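Local coordinates for tryptophanyl-tRNA synthetase (Aeropyrum pernix, PDB 3A04), which catalyses the ATP-dependent attachment of L-tryptophan to tRNA(Trp), releasing AMP and diphosphate, at residues A[250-255]-A[264-269]; A[277-282]-A[339-344]. One frame throughout, in Å; residues are numbered along the deposited sequence.

Interaction 1 of 2, residues A[250-255]-A[264-269]; sequences PGLDGR and STIFLT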
# COMPACT_ATOMS: atom_id res chain seq x y z
N PRO A 250 11.57 -24.36 -21.83
CA PRO A 250 10.75 -25.42 -21.27
C PRO A 250 11.57 -26.20 -20.23
O PRO A 250 12.81 -26.16 -20.26
CB PRO A 250 10.39 -26.27 -22.49
CG PRO A 250 11.47 -25.98 -23.50
CD PRO A 250 12.13 -24.68 -23.14
N GLY A 251 10.89 -26.74 -19.24
CA GLY A 251 11.55 -27.65 -18.27
C GLY A 251 12.08 -28.91 -18.95
O GLY A 251 11.77 -29.21 -20.11
N LEU A 252 12.85 -29.69 -18.22
CA LEU A 252 13.46 -30.91 -18.77
C LEU A 252 12.40 -31.97 -19.12
O LEU A 252 12.67 -32.88 -19.88
CB LEU A 252 14.49 -31.47 -17.79
CG LEU A 252 15.58 -30.40 -17.59
CD1 LEU A 252 16.52 -30.81 -16.50
CD2 LEU A 252 16.33 -30.16 -18.87
N ASP A 253 11.18 -31.79 -18.61
CA ASP A 253 10.06 -32.61 -19.02
C ASP A 253 9.20 -32.00 -20.12
O ASP A 253 8.20 -32.60 -20.48
CB ASP A 253 9.14 -32.91 -17.83
CG ASP A 253 8.64 -31.64 -17.16
OD1 ASP A 253 8.75 -30.54 -17.75
OD2 ASP A 253 8.18 -31.73 -16.02
N GLY A 254 9.55 -30.85 -20.66
CA GLY A 254 8.68 -30.27 -21.70
C GLY A 254 7.49 -29.49 -21.12
O GLY A 254 6.72 -28.83 -21.86
N ARG A 255 7.33 -29.53 -19.81
CA ARG A 255 6.46 -28.57 -19.15
C ARG A 255 7.25 -27.39 -18.54
O ARG A 255 8.47 -27.49 -18.28
CB ARG A 255 5.64 -29.30 -18.10
CG ARG A 255 4.77 -30.46 -18.75
CD ARG A 255 3.86 -31.22 -17.77
NE ARG A 255 4.62 -32.16 -16.95
CZ ARG A 255 4.10 -33.16 -16.23
NH1 ARG A 255 2.78 -33.38 -16.24
NH2 ARG A 255 4.89 -33.95 -15.52
N SER A 264 12.39 -31.49 -13.32
CA SER A 264 12.50 -30.87 -14.60
C SER A 264 13.14 -29.49 -14.59
O SER A 264 13.10 -28.77 -15.60
CB SER A 264 11.14 -30.85 -15.28
OG SER A 264 10.72 -32.20 -15.44
N THR A 265 13.77 -29.17 -13.45
CA THR A 265 14.59 -27.98 -13.32
C THR A 265 15.92 -28.36 -12.64
O THR A 265 15.91 -28.86 -11.52
CB THR A 265 13.84 -26.87 -12.45
OG1 THR A 265 13.42 -27.46 -11.22
CG2 THR A 265 12.51 -26.50 -13.12
N ILE A 266 17.03 -28.03 -13.28
CA ILE A 266 18.33 -28.00 -12.60
C ILE A 266 18.51 -26.79 -11.70
O ILE A 266 18.41 -25.65 -12.16
CB ILE A 266 19.50 -27.91 -13.59
CG1 ILE A 266 19.31 -28.89 -14.77
CG2 ILE A 266 20.88 -27.89 -12.80
CD1 ILE A 266 19.51 -30.32 -14.52
N PHE A 267 18.76 -27.01 -10.41
CA PHE A 267 19.04 -25.88 -9.54
C PHE A 267 20.50 -25.55 -9.59
O PHE A 267 21.39 -26.45 -9.72
CB PHE A 267 18.55 -26.23 -8.10
CG PHE A 267 17.08 -26.49 -8.06
CD1 PHE A 267 16.18 -25.50 -8.47
CD2 PHE A 267 16.57 -27.71 -7.65
CE1 PHE A 267 14.79 -25.73 -8.47
CE2 PHE A 267 15.16 -27.96 -7.61
CZ PHE A 267 14.28 -26.99 -8.03
N LEU A 268 20.83 -24.28 -9.48
CA LEU A 268 22.26 -23.89 -9.49
C LEU A 268 23.08 -24.49 -8.33
O LEU A 268 24.32 -24.54 -8.40
CB LEU A 268 22.43 -22.38 -9.58
CG LEU A 268 22.45 -22.18 -11.13
CD1 LEU A 268 21.06 -22.27 -11.72
CD2 LEU A 268 23.13 -20.97 -11.59
N THR A 269 22.37 -24.90 -7.29
CA THR A 269 23.06 -25.53 -6.13
C THR A 269 23.08 -27.08 -6.17
O THR A 269 23.58 -27.72 -5.24
CB THR A 269 22.40 -25.07 -4.76
OG1 THR A 269 21.02 -25.39 -4.82
CG2 THR A 269 22.58 -23.57 -4.59

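Interaction 2 of 2, residues A[277-282]-A[339-344]; sequences NKLFRA and QIAWEK. With CD (cadmium ion), chain C.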
# COMPACT_ATOMS: atom_id res chain seq x y z
N ASN A 277 21.89 -36.60 -13.18
CA ASN A 277 20.77 -37.47 -13.35
C ASN A 277 19.53 -36.78 -13.88
O ASN A 277 18.81 -37.32 -14.69
CB ASN A 277 20.43 -38.13 -12.01
CG ASN A 277 21.46 -39.20 -11.62
OD1 ASN A 277 22.22 -39.69 -12.46
ND2 ASN A 277 21.52 -39.52 -10.33
N LYS A 278 19.26 -35.57 -13.39
CA LYS A 278 18.16 -34.81 -13.96
C LYS A 278 18.39 -34.58 -15.43
O LYS A 278 17.44 -34.68 -16.25
CB LYS A 278 18.04 -33.43 -13.26
CG LYS A 278 17.64 -33.53 -11.83
CD LYS A 278 17.39 -32.07 -11.27
CE LYS A 278 16.75 -32.13 -9.88
NZ LYS A 278 16.86 -30.72 -9.30
N LEU A 279 19.61 -34.20 -15.80
CA LEU A 279 19.86 -34.01 -17.24
C LEU A 279 19.64 -35.32 -18.03
O LEU A 279 19.09 -35.33 -19.16
CB LEU A 279 21.31 -33.52 -17.48
CG LEU A 279 21.67 -33.06 -18.91
CD1 LEU A 279 20.76 -31.91 -19.35
CD2 LEU A 279 23.06 -32.42 -18.91
N PHE A 280 20.11 -36.44 -17.46
CA PHE A 280 19.99 -37.69 -18.22
C PHE A 280 18.55 -38.23 -18.33
O PHE A 280 18.22 -38.99 -19.25
CB PHE A 280 20.97 -38.78 -17.70
CG PHE A 280 22.29 -38.74 -18.44
CD1 PHE A 280 23.23 -37.78 -18.12
CD2 PHE A 280 22.56 -39.63 -19.46
CE1 PHE A 280 24.50 -37.70 -18.81
CE2 PHE A 280 23.82 -39.57 -20.16
CZ PHE A 280 24.78 -38.61 -19.81
N ARG A 281 17.70 -37.76 -17.45
CA ARG A 281 16.30 -38.06 -17.53
C ARG A 281 15.49 -37.13 -18.38
O ARG A 281 14.29 -37.34 -18.51
CB ARG A 281 15.72 -38.07 -16.10
CG ARG A 281 16.14 -39.36 -15.45
CD ARG A 281 15.97 -39.31 -13.97
NE ARG A 281 16.73 -40.41 -13.41
CZ ARG A 281 17.13 -40.46 -12.14
NH1 ARG A 281 16.83 -39.46 -11.31
NH2 ARG A 281 17.85 -41.50 -11.71
N ALA A 282 16.11 -36.07 -18.92
CA ALA A 282 15.36 -35.07 -19.74
C ALA A 282 14.68 -35.69 -20.97
O ALA A 282 15.26 -36.56 -21.65
CB ALA A 282 16.28 -33.92 -20.23
N GLN A 339 25.65 -36.70 -22.66
CA GLN A 339 26.90 -36.60 -21.92
C GLN A 339 27.68 -35.33 -22.38
O GLN A 339 28.30 -34.68 -21.55
CB GLN A 339 27.75 -37.91 -22.03
CG GLN A 339 29.16 -37.80 -21.47
CD GLN A 339 29.29 -37.62 -19.98
OE1 GLN A 339 28.31 -37.75 -19.18
NE2 GLN A 339 30.52 -37.36 -19.57
N ILE A 340 27.63 -34.96 -23.66
CA ILE A 340 28.26 -33.71 -24.12
C ILE A 340 27.70 -32.46 -23.34
O ILE A 340 28.43 -31.58 -22.84
CB ILE A 340 28.06 -33.54 -25.66
CG1 ILE A 340 29.02 -34.45 -26.50
CG2 ILE A 340 28.40 -32.08 -26.16
CD1 ILE A 340 28.47 -34.54 -28.09
N ALA A 341 26.39 -32.40 -23.25
CA ALA A 341 25.72 -31.29 -22.52
C ALA A 341 26.11 -31.41 -21.05
O ALA A 341 26.43 -30.40 -20.43
CB ALA A 341 24.26 -31.44 -22.68
N TRP A 342 26.20 -32.66 -20.52
CA TRP A 342 26.55 -32.83 -19.11
C TRP A 342 27.90 -32.27 -18.81
O TRP A 342 28.08 -31.56 -17.79
CB TRP A 342 26.38 -34.29 -18.58
CG TRP A 342 27.13 -34.38 -17.30
CD1 TRP A 342 28.35 -35.03 -17.11
CD2 TRP A 342 26.86 -33.67 -16.07
NE1 TRP A 342 28.80 -34.81 -15.82
CE2 TRP A 342 27.91 -33.99 -15.16
CE3 TRP A 342 25.80 -32.84 -15.64
CZ2 TRP A 342 27.95 -33.49 -13.84
CZ3 TRP A 342 25.83 -32.34 -14.31
CH2 TRP A 342 26.90 -32.68 -13.42
N GLU A 343 28.91 -32.52 -19.69
CA GLU A 343 30.23 -31.99 -19.40
C GLU A 343 30.30 -30.48 -19.38
O GLU A 343 31.09 -29.86 -18.61
CB GLU A 343 31.32 -32.56 -20.39
CG GLU A 343 31.48 -34.09 -20.23
CD GLU A 343 32.13 -34.55 -18.90
OE1 GLU A 343 32.10 -33.89 -17.90
OE2 GLU A 343 32.68 -35.62 -18.81
N LYS A 344 29.47 -29.86 -20.21
CA LYS A 344 29.42 -28.39 -20.16
C LYS A 344 28.79 -27.95 -18.80
O LYS A 344 29.25 -27.00 -18.13
CB LYS A 344 28.49 -27.92 -21.28
CG LYS A 344 28.87 -28.25 -22.70
CD LYS A 344 29.99 -27.36 -23.11
CE LYS A 344 30.32 -27.58 -24.61
NZ LYS A 344 31.71 -27.08 -24.85
CD CD C . 32.59 -35.27 -16.22

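Interaction 1 of 2, residues A[250-255]-A[264-269]
Ser264 lies against Leu252 and Asp253, which form the middle of a type I beta turn from Gly251 to Gly254. Leu252 N donates to Ser264 O at 2.8 Å, with a nearly straight N-H...O angle of 170°. The donor is tilted 21° from the carbonyl plane. Leu252 CG then passes by the same carbonyl, 3.6 Å from Ser264 O. With CG anti to its own carbonyl carbon (chi1 -61°), CG lies by that oxygen; CD1 goes on to Ile266. The two side chains meet at about a right angle, with Leu252 CD1 3.6 Å from Ile266 CD1. The polar side of the contact is at Asp253, whose OD2 is 2.6 Å from Ser264 OG. Asp253 OD1 takes the backbone N-H of Arg255 at 2.7 Å from above the carboxylate plane, which makes an Asx turn. Gly251 N also donates to Arg255 O, at 2.7 Å. An alanine in place of Asp253 would probably leave Arg255 N without its side-chain acceptor and lose the Asx turn. The two segments flank the 'KMSKS' region, Lys256 to Ser260, so the contact closes the base of that signature loop of class I synthetases. Thr265 OG1 reaches back into it, bonding to Ser258 O. Both segments belong to the connection between strand 242-246 and helix 272-280. Ile266 touches Phe85 of helix 85-99, while Leu268 rests on helix 334-364.

Interaction 2 of 2, residues A[277-282]-A[339-344]
A helix-helix packing contact joins the end of helix 272-280, through Leu279 and Phe280, to Gln339, Ala341 and Trp342 of helix 334-364. The first turn of helix 334-364 holds Cys334 and Cys337, which line the iron-sulfur cluster pocket; the side chain of Ala341 is about 8 Å from the cluster. Leu279 has CG anti to its backbone N (chi1 -170°). Its branch CD2 presses on the backbone of the longer helix, 3.5 Å from Trp342 CA. The same methyl lies at the edge of the Trp342 ring, near its plane, and 4.1 Å from Ala341 CB. Phe280 meets the same helix alongside Leu279. Its CZ is 3.5 Å from Gln339 N, and Trp342 CB sits at the edge of the Phe280 ring, 3.9 Å from CE1. Gln339 brings OE1 to 3.7 Å from Phe280 CZ, with the ring and amide planes turned 41° apart. That oxygen accepts a hydrogen bond from Arg276, whose cation-pi contacts with both Phe280 and Trp342 tie the two aromatic groups to one charge. Lys338 donates to Phe280 O, in the last turn of the shorter helix, and to Ala282 O in the loop that follows. On the other helix, Glu343 and Glu346 bind a cadmium ion: Glu343 grips it with both carboxylate oxygens, OE1 at 2.2 Å from the metal and OE2 at 2.6 Å.

Overall arrangement
The centre of interaction 1 is about 15 Å from the centre of the chain, that of interaction 2 about 23 Å. Each is mostly buried, with a partly exposed margin: Asp253 in interaction 1, Phe280 and Gln339 in interaction 2. Interaction 1 joins loop to loop through a backbone hydrogen bond, a polar turn and methyl contacts. Interaction 2 joins helix to helix through apolar and aromatic groups, with Arg276 and Lys338, from outside the segments, adding polar and cation-pi contacts. Helix 272-280 bears on both: Lys278 NZ probably donates to Thr265 O at 3.0 Å, and Lys278 CB packs on Ile266 CD1. Helix 334-364, the second partner in interaction 2, also carries Leu268 of interaction 1.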